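Local coordinates for protein ACDH-11, isoform b (Caenorhabditis elegans, PDB 4Y9J) that is a flavoprotein of the acyl-CoA dehydrogenase family, modelled here as a four-chain assembly with bound flavin-adenine dinucleotide, at residues C203-V208 with T234-V239; G248-S253 with Q301-A306; R328-L333 with E416-F421; Q409-V414 with T434-A439. All coordinates share one frame; numbering follows the deposited sequence.

Contacts 1 and 2 are neighbours and share one sheet, in which strands 231-238 and 252-258 lie side by side. Contacts 3 and 4 sit together in the helical part, well away from that pair; the centres of contacts 2 and 4 are about 35 Å apart. Both use helix 389-419 and both touch the same neighbouring subunit. Helix 304-338 spans the distance, since it starts in contact 2 and reaches contact 3. Contacts 1, 3 and 4 are buried, whereas contact 2 is partly open and binds UCC. The chemistry follows: backbone ladder and arginine bonds in contact 1, mixed polar loop bonds in contact 2, and apolar packing between helices in contacts 3 and 4.

Contact 1 of 4, residues C203-V208 with T234-V239; sequences CDTYAV and TLARIV
Arg237 holds Cys203 through its guanidinium group, side-on, with two nitrogens on one carbonyl oxygen. Arg237 NE is 2.9 Å from Cys203 O, and Arg237 NH2 is 2.9 Å from Cys203 O as well. The oxygen lies almost in the guanidinium plane. NH2 comes in on a lone pair, while NE is tilted from the carbonyl plane. The chain is extended from CG to NE (chi2 -173°, chi3 -170°), which carries NE out to this oxygen. Arg237 NH1 bonds to Gly248 O and Leu246 O, and NH2 also to Ala200 O.

The backbones form a parallel ladder. Arg237 N donates to Thr205 O at 2.7 Å, and Ala207 N donates to Arg237 O at 2.8 Å. Arg237 thus bonds to both residues flanking Tyr206. Val239 N continues the series to Ala207 O at 3.0 Å.

Side chains also pack on both faces. Tyr206 and Arg237 share one face, with Tyr206 CE2 3.9 Å from Arg237 CD and ring and guanidinium planes 49° apart. Val239 CG2 sits at the ring edge, an apolar contact 3.9 Å from Tyr206 CB. On the other face Ala207 CB meets Ile238 CG1 at 4.2 Å, also apolar.

Strand 206-209 runs between strands 231-238 and 214-225 in the beta domain. Strand 252-258 flanks 231-238, and its Phe255 packs on Ala207 and Ala236.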
# COMPACT_ATOMS: atom_id res chain seq x y z
N CYS B 203 -2.12 8.67 35.02
CA CYS B 203 -2.31 7.23 35.03
C CYS B 203 -3.68 6.87 35.58
O CYS B 203 -4.00 7.19 36.72
CB CYS B 203 -1.21 6.54 35.83
SG CYS B 203 -1.41 4.71 35.91
N ASP B 204 -4.46 6.14 34.77
CA ASP B 204 -5.78 5.62 35.17
C ASP B 204 -5.84 4.09 34.88
O ASP B 204 -6.90 3.59 34.39
CB ASP B 204 -6.85 6.34 34.34
CG ASP B 204 -8.19 6.34 35.01
OD1 ASP B 204 -8.27 6.66 36.23
OD2 ASP B 204 -9.18 6.04 34.35
N THR B 205 -4.77 3.37 35.24
CA THR B 205 -4.79 1.91 35.27
C THR B 205 -4.90 1.41 36.67
O THR B 205 -4.23 1.97 37.56
CB THR B 205 -3.54 1.38 34.57
OG1 THR B 205 -3.59 1.83 33.22
CG2 THR B 205 -3.46 -0.12 34.60
N TYR B 206 -5.75 0.37 36.88
CA TYR B 206 -6.12 -0.13 38.18
C TYR B 206 -5.72 -1.58 38.27
O TYR B 206 -5.72 -2.30 37.24
CB TYR B 206 -7.63 0.05 38.45
CG TYR B 206 -7.95 1.51 38.47
CD1 TYR B 206 -8.17 2.20 37.29
CD2 TYR B 206 -7.92 2.23 39.66
CE1 TYR B 206 -8.37 3.57 37.28
CE2 TYR B 206 -8.11 3.59 39.68
CZ TYR B 206 -8.32 4.27 38.48
OH TYR B 206 -8.57 5.61 38.47
N ALA B 207 -5.33 -1.98 39.46
CA ALA B 207 -4.83 -3.33 39.74
C ALA B 207 -5.69 -3.96 40.80
O ALA B 207 -5.80 -3.44 41.92
CB ALA B 207 -3.39 -3.28 40.22
N VAL B 208 -6.30 -5.10 40.46
CA VAL B 208 -7.18 -5.76 41.37
C VAL B 208 -6.52 -7.02 41.89
O VAL B 208 -6.16 -7.88 41.12
CB VAL B 208 -8.51 -6.13 40.71
CG1 VAL B 208 -9.35 -6.97 41.65
CG2 VAL B 208 -9.26 -4.86 40.34
N THR B 234 5.21 -1.75 34.32
CA THR B 234 4.18 -0.74 34.22
C THR B 234 3.71 -0.27 35.58
O THR B 234 4.09 -0.85 36.59
CB THR B 234 2.97 -1.29 33.39
OG1 THR B 234 2.05 -0.23 33.03
CG2 THR B 234 2.30 -2.38 34.08
N LEU B 235 2.97 0.84 35.61
CA LEU B 235 2.45 1.43 36.85
C LEU B 235 0.97 1.26 36.81
O LEU B 235 0.41 1.35 35.73
CB LEU B 235 2.71 2.92 36.83
CG LEU B 235 4.20 3.26 36.84
CD1 LEU B 235 4.35 4.78 36.72
CD2 LEU B 235 4.93 2.76 38.10
N ALA B 236 0.37 1.06 37.98
CA ALA B 236 -1.07 0.99 38.17
C ALA B 236 -1.45 1.36 39.58
O ALA B 236 -0.61 1.36 40.47
CB ALA B 236 -1.56 -0.42 37.87
N ARG B 237 -2.74 1.64 39.79
CA ARG B 237 -3.30 1.96 41.08
C ARG B 237 -4.00 0.79 41.69
O ARG B 237 -4.96 0.25 41.13
CB ARG B 237 -4.32 3.07 40.94
CG ARG B 237 -3.75 4.34 40.34
CD ARG B 237 -4.74 5.50 40.36
NE ARG B 237 -4.17 6.55 39.56
CZ ARG B 237 -3.27 7.44 39.97
NH1 ARG B 237 -2.89 7.49 41.27
NH2 ARG B 237 -2.76 8.28 39.07
N ILE B 238 -3.54 0.42 42.89
CA ILE B 238 -4.03 -0.75 43.54
C ILE B 238 -5.38 -0.37 44.11
O ILE B 238 -5.54 0.74 44.62
CB ILE B 238 -3.05 -1.25 44.62
CG1 ILE B 238 -1.84 -1.88 43.89
CG2 ILE B 238 -3.78 -2.22 45.55
CD1 ILE B 238 -0.91 -2.66 44.80
N VAL B 239 -6.35 -1.25 43.92
CA VAL B 239 -7.71 -1.06 44.42
C VAL B 239 -7.83 -1.73 45.79
O VAL B 239 -7.52 -2.90 45.92
CB VAL B 239 -8.73 -1.74 43.46
CG1 VAL B 239 -10.15 -1.54 43.98
CG2 VAL B 239 -8.58 -1.21 42.04

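Contact 2 of 4, residues G248-S253 with Q301-A306; sequences GSRGLS and QGRGVA. With UCC (S-{(3S,5R,9R)-1-[(2R,3S,4R,5R)-5-(6-amino-9H-purin-9-yl)-4-hydroxy-3-(phosphonooxy)tetrahydrofuran-2-yl]-3,5,9-trihydroxy-8,8-dimethyl-3,5-dioxido-10,14-dioxo-2,4,6-trioxa-11,15-diaza-3lambda~5~,5lambda~5~-diphosphaheptadecan-17-yl} undecanethioate), chain F.
Ser249 meets Val305 at the start of this contact, with Ser249 OG 3.8 Å from Val305 CG2. Its OG is anti to the backbone N (chi1 -169°) and hydrogen-bonds to UCC O21; the modelled bond is very short, so its length is doubtful. A water links the same two residues through their backbones. It donates to Ser249 O at 2.7 Å and accepts from Val305 N at 3.0 Å.

The Arg250 chain is bent at chi2 (60°), which places CD. The end of the side chain lies by Gln301 and Gly302. Arg250 NH1 makes a weak bond to Gln301 O at 3.4 Å. Gln301 O and Gly302 CA both lie at the edge of the guanidinium, near its plane, while Arg303 CD lies over one face.

Leu252 O accepts from Gly304 N at 3.0 Å, with the donor 46° above the carbonyl plane. This ties segment 248-253 to the first turn of helix 304-338. Leu252 CD1 also packs on Val305 CG2 at 4.1 Å. Ser253 OG then accepts from Gly302 N at 3.0 Å, and the CG of Gln301 rests beside the same oxygen.

Arg303, at the N-cap position, sends NH1 to UCC O32 at 2.8 Å. The contact forms part of the UCC pocket, where the beta domain meets the start of a long helix, and both segments bind the ligand's phosphate oxygens.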
# COMPACT_ATOMS: atom_id res chain seq x y z
N GLY B 248 -3.04 10.57 42.54
CA GLY B 248 -1.72 11.16 42.65
C GLY B 248 -0.59 10.15 42.64
O GLY B 248 -0.81 8.97 42.48
N SER B 249 0.64 10.64 42.83
CA SER B 249 1.84 9.80 42.76
C SER B 249 1.77 8.69 43.77
O SER B 249 2.16 7.57 43.51
CB SER B 249 3.12 10.61 43.01
OG SER B 249 4.26 9.85 42.70
N ARG B 250 1.29 9.04 44.94
CA ARG B 250 1.23 8.09 46.05
C ARG B 250 0.29 6.89 45.83
O ARG B 250 0.39 5.88 46.54
CB ARG B 250 0.81 8.85 47.32
CG ARG B 250 1.24 8.19 48.61
CD ARG B 250 2.78 8.03 48.73
NE ARG B 250 3.27 7.53 50.05
CZ ARG B 250 3.59 6.26 50.35
NH1 ARG B 250 3.48 5.27 49.47
NH2 ARG B 250 4.03 5.95 51.57
N GLY B 251 -0.64 7.01 44.88
CA GLY B 251 -1.47 5.83 44.53
C GLY B 251 -0.88 4.84 43.53
O GLY B 251 -1.50 3.82 43.25
N LEU B 252 0.28 5.14 42.96
CA LEU B 252 0.88 4.29 41.96
C LEU B 252 1.85 3.27 42.53
O LEU B 252 2.65 3.59 43.41
CB LEU B 252 1.57 5.17 40.92
CG LEU B 252 0.62 6.04 40.12
CD1 LEU B 252 1.46 7.00 39.28
CD2 LEU B 252 -0.27 5.20 39.18
N SER B 253 1.71 2.02 42.06
CA SER B 253 2.65 0.97 42.34
C SER B 253 3.22 0.40 41.03
O SER B 253 2.64 0.56 39.94
CB SER B 253 1.96 -0.11 43.18
OG SER B 253 1.40 0.41 44.41
N GLN B 301 4.24 -0.62 47.76
CA GLN B 301 3.00 0.00 47.35
C GLN B 301 3.03 1.52 47.52
O GLN B 301 3.47 2.05 48.54
CB GLN B 301 1.85 -0.59 48.14
CG GLN B 301 0.48 -0.26 47.57
CD GLN B 301 -0.64 -1.02 48.28
OE1 GLN B 301 -0.43 -2.11 48.80
NE2 GLN B 301 -1.83 -0.43 48.32
N GLY B 302 2.64 2.24 46.48
CA GLY B 302 2.60 3.67 46.57
C GLY B 302 3.87 4.29 46.09
O GLY B 302 3.89 5.51 45.86
N ARG B 303 4.93 3.48 45.92
CA ARG B 303 6.22 4.03 45.46
C ARG B 303 6.64 3.53 44.07
O ARG B 303 7.80 3.21 43.83
CB ARG B 303 7.33 3.68 46.45
CG ARG B 303 6.96 3.88 47.93
CD ARG B 303 7.44 5.21 48.41
NE ARG B 303 8.87 5.29 48.19
CZ ARG B 303 9.51 6.41 47.87
NH1 ARG B 303 8.86 7.56 47.73
NH2 ARG B 303 10.82 6.38 47.65
N GLY B 304 5.67 3.47 43.16
CA GLY B 304 5.93 3.01 41.81
C GLY B 304 6.81 3.94 41.06
O GLY B 304 7.68 3.47 40.30
N VAL B 305 6.57 5.24 41.20
CA VAL B 305 7.38 6.17 40.44
C VAL B 305 8.84 6.04 40.91
O VAL B 305 9.78 5.93 40.09
CB VAL B 305 6.85 7.60 40.49
CG1 VAL B 305 7.74 8.53 39.65
CG2 VAL B 305 5.46 7.68 39.83
N ALA B 306 9.04 6.06 42.21
CA ALA B 306 10.40 5.89 42.73
C ALA B 306 11.01 4.54 42.26
O ALA B 306 12.13 4.52 41.80
CB ALA B 306 10.45 6.03 44.25
OA1 UCC F . 8.97 7.30 26.49
CA1 UCC F . 9.09 6.07 26.89
CA2 UCC F . 9.67 4.87 26.13
CA3 UCC F . 10.52 5.10 24.92
CA4 UCC F . 11.76 4.14 24.89
CA5 UCC F . 13.04 4.95 25.10
CA6 UCC F . 14.13 4.51 24.18
CA7 UCC F . 15.40 5.31 24.38
CA8 UCC F . 16.26 4.51 23.49
CA9 UCC F . 17.13 5.14 22.54
C10 UCC F . 16.78 4.87 21.14
C11 UCC F . 16.45 6.27 20.64
S UCC F . 8.57 5.47 28.36
CP1 UCC F . 7.78 6.84 29.30
CP2 UCC F . 8.68 7.98 29.64
NP1 UCC F . 8.08 8.90 30.63
CP3 UCC F . 8.90 9.78 31.22
OP1 UCC F . 10.07 9.95 30.91
CP4 UCC F . 8.33 10.55 32.40
CP5 UCC F . 8.56 12.05 32.18
NP2 UCC F . 8.15 12.64 33.45
CP6 UCC F . 8.93 12.73 34.53
OP2 UCC F . 10.11 12.42 34.54
CP8 UCC F . 8.26 13.37 35.73
OP3 UCC F . 9.19 14.33 36.32
CPB UCC F . 7.96 12.46 36.90
CP7 UCC F . 9.02 11.43 37.34
CP9 UCC F . 7.09 11.35 36.17
CPA UCC F . 6.81 12.94 37.80
O7 UCC F . 6.57 11.96 38.84
P2 UCC F . 5.81 12.40 40.21
O21 UCC F . 5.62 11.19 41.11
O22 UCC F . 4.68 13.35 39.79
O6 UCC F . 6.94 13.40 40.82
P1 UCC F . 7.77 13.27 42.17
O11 UCC F . 6.88 13.25 43.41
O12 UCC F . 8.80 14.35 42.03
O5' UCC F . 8.48 11.78 41.94
C5' UCC F . 8.20 10.69 42.85
C4' UCC F . 9.50 10.07 43.40
C3' UCC F . 10.32 11.09 44.18
O3' UCC F . 10.99 10.34 45.16
P3 UCC F . 10.71 10.55 46.71
O33 UCC F . 11.56 9.46 47.32
O32 UCC F . 9.26 10.18 46.88
O31 UCC F . 11.12 12.02 46.97
C2' UCC F . 11.35 11.64 43.19
O2' UCC F . 12.61 11.99 43.76
O4' UCC F . 10.33 9.62 42.31
C1' UCC F . 11.54 10.36 42.36
N9 UCC F . 12.07 10.57 41.00
C4 UCC F . 13.31 10.22 40.67
N3 UCC F . 14.34 9.60 41.29
C8 UCC F . 11.44 11.17 39.97
N7 UCC F . 12.27 11.18 38.90
C5 UCC F . 13.44 10.60 39.26
C6 UCC F . 14.72 10.25 38.60
N6 UCC F . 14.89 10.58 37.29
N1 UCC F . 15.70 9.67 39.36
C2 UCC F . 15.50 9.37 40.66
O HOH W 1 4.71 6.74 43.08

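Contact 3 of 4, residues R328-L333 with E416-F421; sequences RRIISL and EGIECF. With FAD (flavin-adenine dinucleotide), chain C.
Ile330 points toward the helix carrying Gly417. Its CG1 is anti to the backbone N (chi1 -160°) and rests on bare backbone, with Ile330 CG1 3.5 Å from Gly417 CA. Gly417 has no side chain there, so the two helices come close, with CA atoms 5.6 Å apart between Ile330 and Gly417.

Beyond CG1, the tip of Ile330 touches two side chains. Ile330 CD1 is 4.1 Å from Ile418 CG2, and the two isoleucines meet at a slant. Ile330 CD1 is also 4.0 Å from Phe421 CE1. Here the side chains slide past each other in opposite directions, and CD1 approaches the ring obliquely.

Both helices belong to the C-terminal helical domain of the acyl-CoA dehydrogenase fold. Leu435 of the short helix 432-439 also packs on Ile330, while Leu432 packs on Leu333 and Phe421.

Phe421 reaches back one turn further along helix 304-338. Phe421 CZ is 3.6 Å from Leu333 C, which approaches the ring obliquely, and 3.9 Å from Leu333 CB. On its own side, Ile418 O lies at the ring edge, in plane. The same oxygen accepts from Phe421 N at 3.0 Å.

The far side of segment 416-421 faces flavin-adenine dinucleotide. Glu419 O accepts a weak bond from its O3B. Glu416 and Glu419 form salt bridges with Lys408 of a neighbouring subunit.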
# COMPACT_ATOMS: atom_id res chain seq x y z
N ARG B 328 26.69 12.02 14.94
CA ARG B 328 27.93 11.48 14.38
C ARG B 328 27.69 10.85 13.02
O ARG B 328 28.52 11.01 12.10
CB ARG B 328 28.55 10.48 15.33
CG ARG B 328 29.72 9.63 14.76
CD ARG B 328 30.89 10.43 14.29
NE ARG B 328 31.42 11.25 15.39
CZ ARG B 328 31.87 12.49 15.30
NH1 ARG B 328 31.85 13.14 14.13
NH2 ARG B 328 32.35 13.11 16.40
N ARG B 329 26.61 10.10 12.86
CA ARG B 329 26.35 9.43 11.59
C ARG B 329 26.24 10.47 10.41
O ARG B 329 26.87 10.31 9.38
CB ARG B 329 25.13 8.50 11.67
CG ARG B 329 24.74 7.84 10.36
CD ARG B 329 25.88 6.98 9.82
NE ARG B 329 26.21 5.84 10.71
CZ ARG B 329 25.62 4.64 10.66
NH1 ARG B 329 24.58 4.43 9.86
NH2 ARG B 329 26.01 3.68 11.49
N ILE B 330 25.46 11.50 10.60
CA ILE B 330 25.26 12.48 9.57
C ILE B 330 26.55 13.18 9.25
O ILE B 330 26.84 13.41 8.10
CB ILE B 330 24.05 13.39 9.81
CG1 ILE B 330 23.60 14.06 8.49
CG2 ILE B 330 24.38 14.48 10.79
CD1 ILE B 330 23.10 13.06 7.47
N ILE B 331 27.39 13.47 10.24
CA ILE B 331 28.62 14.14 9.99
C ILE B 331 29.58 13.18 9.26
O ILE B 331 30.29 13.57 8.36
CB ILE B 331 29.26 14.62 11.33
CG1 ILE B 331 28.43 15.70 12.02
CG2 ILE B 331 30.71 15.08 11.13
CD1 ILE B 331 28.99 16.03 13.41
N SER B 332 29.65 11.92 9.68
CA SER B 332 30.45 10.94 8.97
C SER B 332 30.05 10.81 7.50
O SER B 332 30.91 10.70 6.60
CB SER B 332 30.36 9.54 9.66
OG SER B 332 31.23 8.62 9.05
N LEU B 333 28.75 10.70 7.26
CA LEU B 333 28.29 10.58 5.90
C LEU B 333 28.49 11.85 5.08
O LEU B 333 29.00 11.79 3.95
CB LEU B 333 26.85 10.18 5.88
CG LEU B 333 26.59 8.75 6.39
CD1 LEU B 333 25.10 8.54 6.53
CD2 LEU B 333 27.26 7.67 5.55
N GLU B 416 21.02 20.24 9.45
CA GLU B 416 22.19 20.84 8.81
C GLU B 416 22.94 19.81 7.99
O GLU B 416 23.37 20.06 6.87
CB GLU B 416 23.15 21.51 9.85
CG GLU B 416 24.14 22.48 9.23
CD GLU B 416 23.47 23.66 8.58
OE1 GLU B 416 22.75 24.40 9.33
OE2 GLU B 416 23.65 23.86 7.34
N GLY B 417 23.06 18.63 8.54
CA GLY B 417 23.76 17.54 7.85
C GLY B 417 23.10 17.08 6.59
O GLY B 417 23.80 16.89 5.55
N ILE B 418 21.80 16.93 6.61
CA ILE B 418 21.11 16.51 5.40
C ILE B 418 21.22 17.56 4.31
O ILE B 418 21.41 17.21 3.17
CB ILE B 418 19.67 16.00 5.55
CG1 ILE B 418 18.76 17.02 5.99
CG2 ILE B 418 19.52 14.67 6.44
CD1 ILE B 418 17.35 16.63 5.63
N GLU B 419 21.29 18.83 4.67
CA GLU B 419 21.45 19.91 3.70
C GLU B 419 22.82 19.87 3.01
O GLU B 419 22.91 20.33 1.90
CB GLU B 419 21.21 21.26 4.42
CG GLU B 419 21.33 22.52 3.57
CD GLU B 419 20.94 23.77 4.38
OE1 GLU B 419 20.12 23.61 5.32
OE2 GLU B 419 21.50 24.87 4.11
N CYS B 420 23.85 19.29 3.63
CA CYS B 420 25.11 19.11 2.97
C CYS B 420 24.96 18.27 1.68
O CYS B 420 25.84 18.32 0.81
CB CYS B 420 26.14 18.40 3.83
SG CYS B 420 26.58 19.31 5.34
N PHE B 421 23.95 17.44 1.61
CA PHE B 421 23.73 16.63 0.39
C PHE B 421 22.83 17.33 -0.62
O PHE B 421 22.52 16.75 -1.66
CB PHE B 421 23.07 15.34 0.80
CG PHE B 421 23.93 14.51 1.72
CD1 PHE B 421 23.86 14.66 3.08
CD2 PHE B 421 24.74 13.51 1.20
CE1 PHE B 421 24.64 13.91 3.92
CE2 PHE B 421 25.50 12.73 2.04
CZ PHE B 421 25.46 12.92 3.41
PA FAD C . 24.39 20.20 -4.43
O1A FAD C . 24.84 21.56 -5.06
O2A FAD C . 25.05 18.93 -4.98
O5B FAD C . 24.75 20.09 -2.83
C5B FAD C . 24.39 21.14 -1.97
C4B FAD C . 25.48 21.21 -0.94
O4B FAD C . 26.62 21.68 -1.70
C3B FAD C . 25.10 22.22 0.12
O3B FAD C . 25.79 22.02 1.38
C2B FAD C . 25.55 23.53 -0.54
O2B FAD C . 25.88 24.53 0.40
C1B FAD C . 26.86 23.01 -1.14
N9A FAD C . 27.39 23.97 -2.13
C8A FAD C . 27.01 24.05 -3.44
N7A FAD C . 27.77 25.05 -4.05
C5A FAD C . 28.64 25.57 -3.09
C6A FAD C . 29.69 26.60 -3.03
N6A FAD C . 29.92 27.26 -4.18
N1A FAD C . 30.36 26.82 -1.87
C2A FAD C . 30.12 26.16 -0.73
N3A FAD C . 29.16 25.20 -0.70
C4A FAD C . 28.40 24.87 -1.81
N1 FAD C . 15.02 21.99 -9.19
C2 FAD C . 14.46 22.44 -10.33
O2 FAD C . 15.19 23.00 -11.14
N3 FAD C . 13.15 22.38 -10.55
C4 FAD C . 12.31 21.78 -9.73
O4 FAD C . 11.09 21.64 -9.96
C4X FAD C . 12.84 21.22 -8.46
N5 FAD C . 12.07 20.53 -7.56
C5X FAD C . 12.59 20.09 -6.36
C6 FAD C . 11.82 19.41 -5.41
C7 FAD C . 12.42 18.96 -4.21
C7M FAD C . 11.58 18.29 -3.19
C8 FAD C . 13.85 19.18 -3.98
C8M FAD C . 14.51 18.70 -2.69
C9 FAD C . 14.63 19.84 -4.92
C9A FAD C . 14.06 20.29 -6.11
N10 FAD C . 14.82 20.89 -7.07
C10 FAD C . 14.27 21.38 -8.25
C1' FAD C . 16.26 20.98 -6.85
C2' FAD C . 16.86 22.02 -5.94
O2' FAD C . 16.75 23.34 -6.52
C3' FAD C . 18.27 21.48 -5.69
O3' FAD C . 18.24 20.37 -4.78
C4' FAD C . 19.03 22.57 -5.01
O4' FAD C . 19.20 23.62 -5.99
C5' FAD C . 20.34 21.99 -4.45
O5' FAD C . 21.12 21.52 -5.56
P FAD C . 21.67 19.97 -5.55
O1P FAD C . 20.52 19.05 -5.19
O2P FAD C . 22.36 19.77 -6.91
O3P FAD C . 22.74 20.05 -4.34

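Contact 4 of 4, residues Q409-V414 with T434-A439; sequences QAVPMV and TLLRDA
Helices 409-414 and 434-439 run nearly antiparallel, pairing Val411 with Ala439 and Val414 with Leu436. The angle between their directions is 162°, and the axes approach to 9.0 Å. The closest CA atoms are those of Val414 and Leu436, 5.7 Å apart. The first helix is kinked at Pro412, whose ring nitrogen has no bond to the turn before.

Val414 carries much of the packing. Its CG1 is anti to the backbone N (chi1 176°) and lies against the opposite backbone, with Val414 CG1 3.6 Å from Leu436 CA. Around it are two side chains: Val414 CG1 is 4.1 Å from Leu435 CB and 4.0 Å from Leu436 CB. The other branch turns to the next helix turn, and Val414 CG2 is 4.1 Å from Ala439 CB.

Leu436 answers from the second helix. Its side chain crosses that of Val411 at about a right angle. Leu436 CD1 touches Val411 CG1 at 3.9 Å and also lies by Val411 O. Small residues close the pairing, with Ala410 CB 4.4 Å from Ala439 CB.

A neighbouring subunit lies close by. Its Pro412 packs on Pro412, and its Tyr426 OH bonds to Arg437 O. The arrangement is apolar antiparallel helix packing inside the C-terminal helical domain of the acyl-CoA dehydrogenase fold, next to a subunit interface.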
# COMPACT_ATOMS: atom_id res chain seq x y z
N GLN B 409 20.19 19.28 20.80
CA GLN B 409 21.16 19.41 19.71
C GLN B 409 20.81 18.63 18.41
O GLN B 409 21.15 19.07 17.34
CB GLN B 409 22.54 18.95 20.13
CG GLN B 409 23.26 19.82 21.11
CD GLN B 409 24.58 19.19 21.45
OE1 GLN B 409 24.61 18.06 21.94
NE2 GLN B 409 25.66 19.88 21.18
N ALA B 410 20.13 17.50 18.55
CA ALA B 410 20.11 16.46 17.51
C ALA B 410 19.36 16.89 16.23
O ALA B 410 19.91 16.77 15.16
CB ALA B 410 19.50 15.17 18.04
N VAL B 411 18.14 17.41 16.35
CA VAL B 411 17.40 17.74 15.14
C VAL B 411 18.04 18.89 14.35
O VAL B 411 18.26 18.74 13.18
CB VAL B 411 15.91 17.97 15.37
CG1 VAL B 411 15.21 18.46 14.09
CG2 VAL B 411 15.23 16.65 15.83
N PRO B 412 18.39 20.01 15.00
CA PRO B 412 19.06 21.00 14.16
C PRO B 412 20.37 20.54 13.54
O PRO B 412 20.68 20.99 12.43
CB PRO B 412 19.33 22.17 15.10
CG PRO B 412 18.29 22.00 16.19
CD PRO B 412 18.10 20.51 16.35
N MET B 413 21.16 19.74 14.27
CA MET B 413 22.40 19.27 13.69
C MET B 413 22.14 18.26 12.53
O MET B 413 22.80 18.34 11.49
CB MET B 413 23.28 18.59 14.73
CG MET B 413 24.72 18.51 14.20
SD MET B 413 25.83 17.79 15.35
CE MET B 413 25.88 19.21 16.49
N VAL B 414 21.22 17.35 12.67
CA VAL B 414 20.97 16.39 11.59
C VAL B 414 20.32 17.14 10.40
O VAL B 414 20.67 16.86 9.28
CB VAL B 414 20.11 15.22 12.03
CG1 VAL B 414 19.79 14.29 10.85
CG2 VAL B 414 20.86 14.44 13.08
N THR B 434 15.77 9.28 7.05
CA THR B 434 15.51 8.47 8.23
C THR B 434 16.25 9.00 9.48
O THR B 434 15.70 8.97 10.56
CB THR B 434 15.93 7.02 8.00
OG1 THR B 434 15.23 6.50 6.86
CG2 THR B 434 15.63 6.22 9.19
N LEU B 435 17.49 9.41 9.30
CA LEU B 435 18.29 9.94 10.38
C LEU B 435 17.62 11.13 11.00
O LEU B 435 17.61 11.25 12.25
CB LEU B 435 19.70 10.33 9.91
CG LEU B 435 20.53 9.16 9.35
CD1 LEU B 435 21.76 9.74 8.71
CD2 LEU B 435 20.88 8.21 10.49
N LEU B 436 17.01 12.01 10.20
CA LEU B 436 16.35 13.20 10.75
C LEU B 436 15.02 12.83 11.47
O LEU B 436 14.76 13.27 12.61
CB LEU B 436 16.02 14.20 9.66
CG LEU B 436 15.34 15.47 10.07
CD1 LEU B 436 16.23 16.36 10.91
CD2 LEU B 436 14.89 16.21 8.84
N ARG B 437 14.19 12.02 10.80
CA ARG B 437 12.88 11.62 11.33
C ARG B 437 13.07 10.88 12.70
O ARG B 437 12.33 11.13 13.67
CB ARG B 437 12.14 10.79 10.29
CG ARG B 437 11.73 11.63 9.04
CD ARG B 437 10.76 10.87 8.19
NE ARG B 437 11.37 9.77 7.51
CZ ARG B 437 11.40 8.52 7.88
NH1 ARG B 437 10.77 8.09 8.97
NH2 ARG B 437 12.01 7.65 7.07
N ASP B 438 14.01 9.97 12.73
CA ASP B 438 14.38 9.22 13.92
C ASP B 438 15.02 10.07 15.05
O ASP B 438 14.63 9.96 16.20
CB ASP B 438 15.22 7.98 13.56
CG ASP B 438 14.41 6.89 12.72
OD1 ASP B 438 13.19 7.06 12.37
OD2 ASP B 438 15.01 5.78 12.40
N ALA B 439 15.94 10.96 14.68
CA ALA B 439 16.57 11.86 15.64
C ALA B 439 15.51 12.73 16.35
O ALA B 439 15.68 13.08 17.51
CB ALA B 439 17.59 12.76 14.94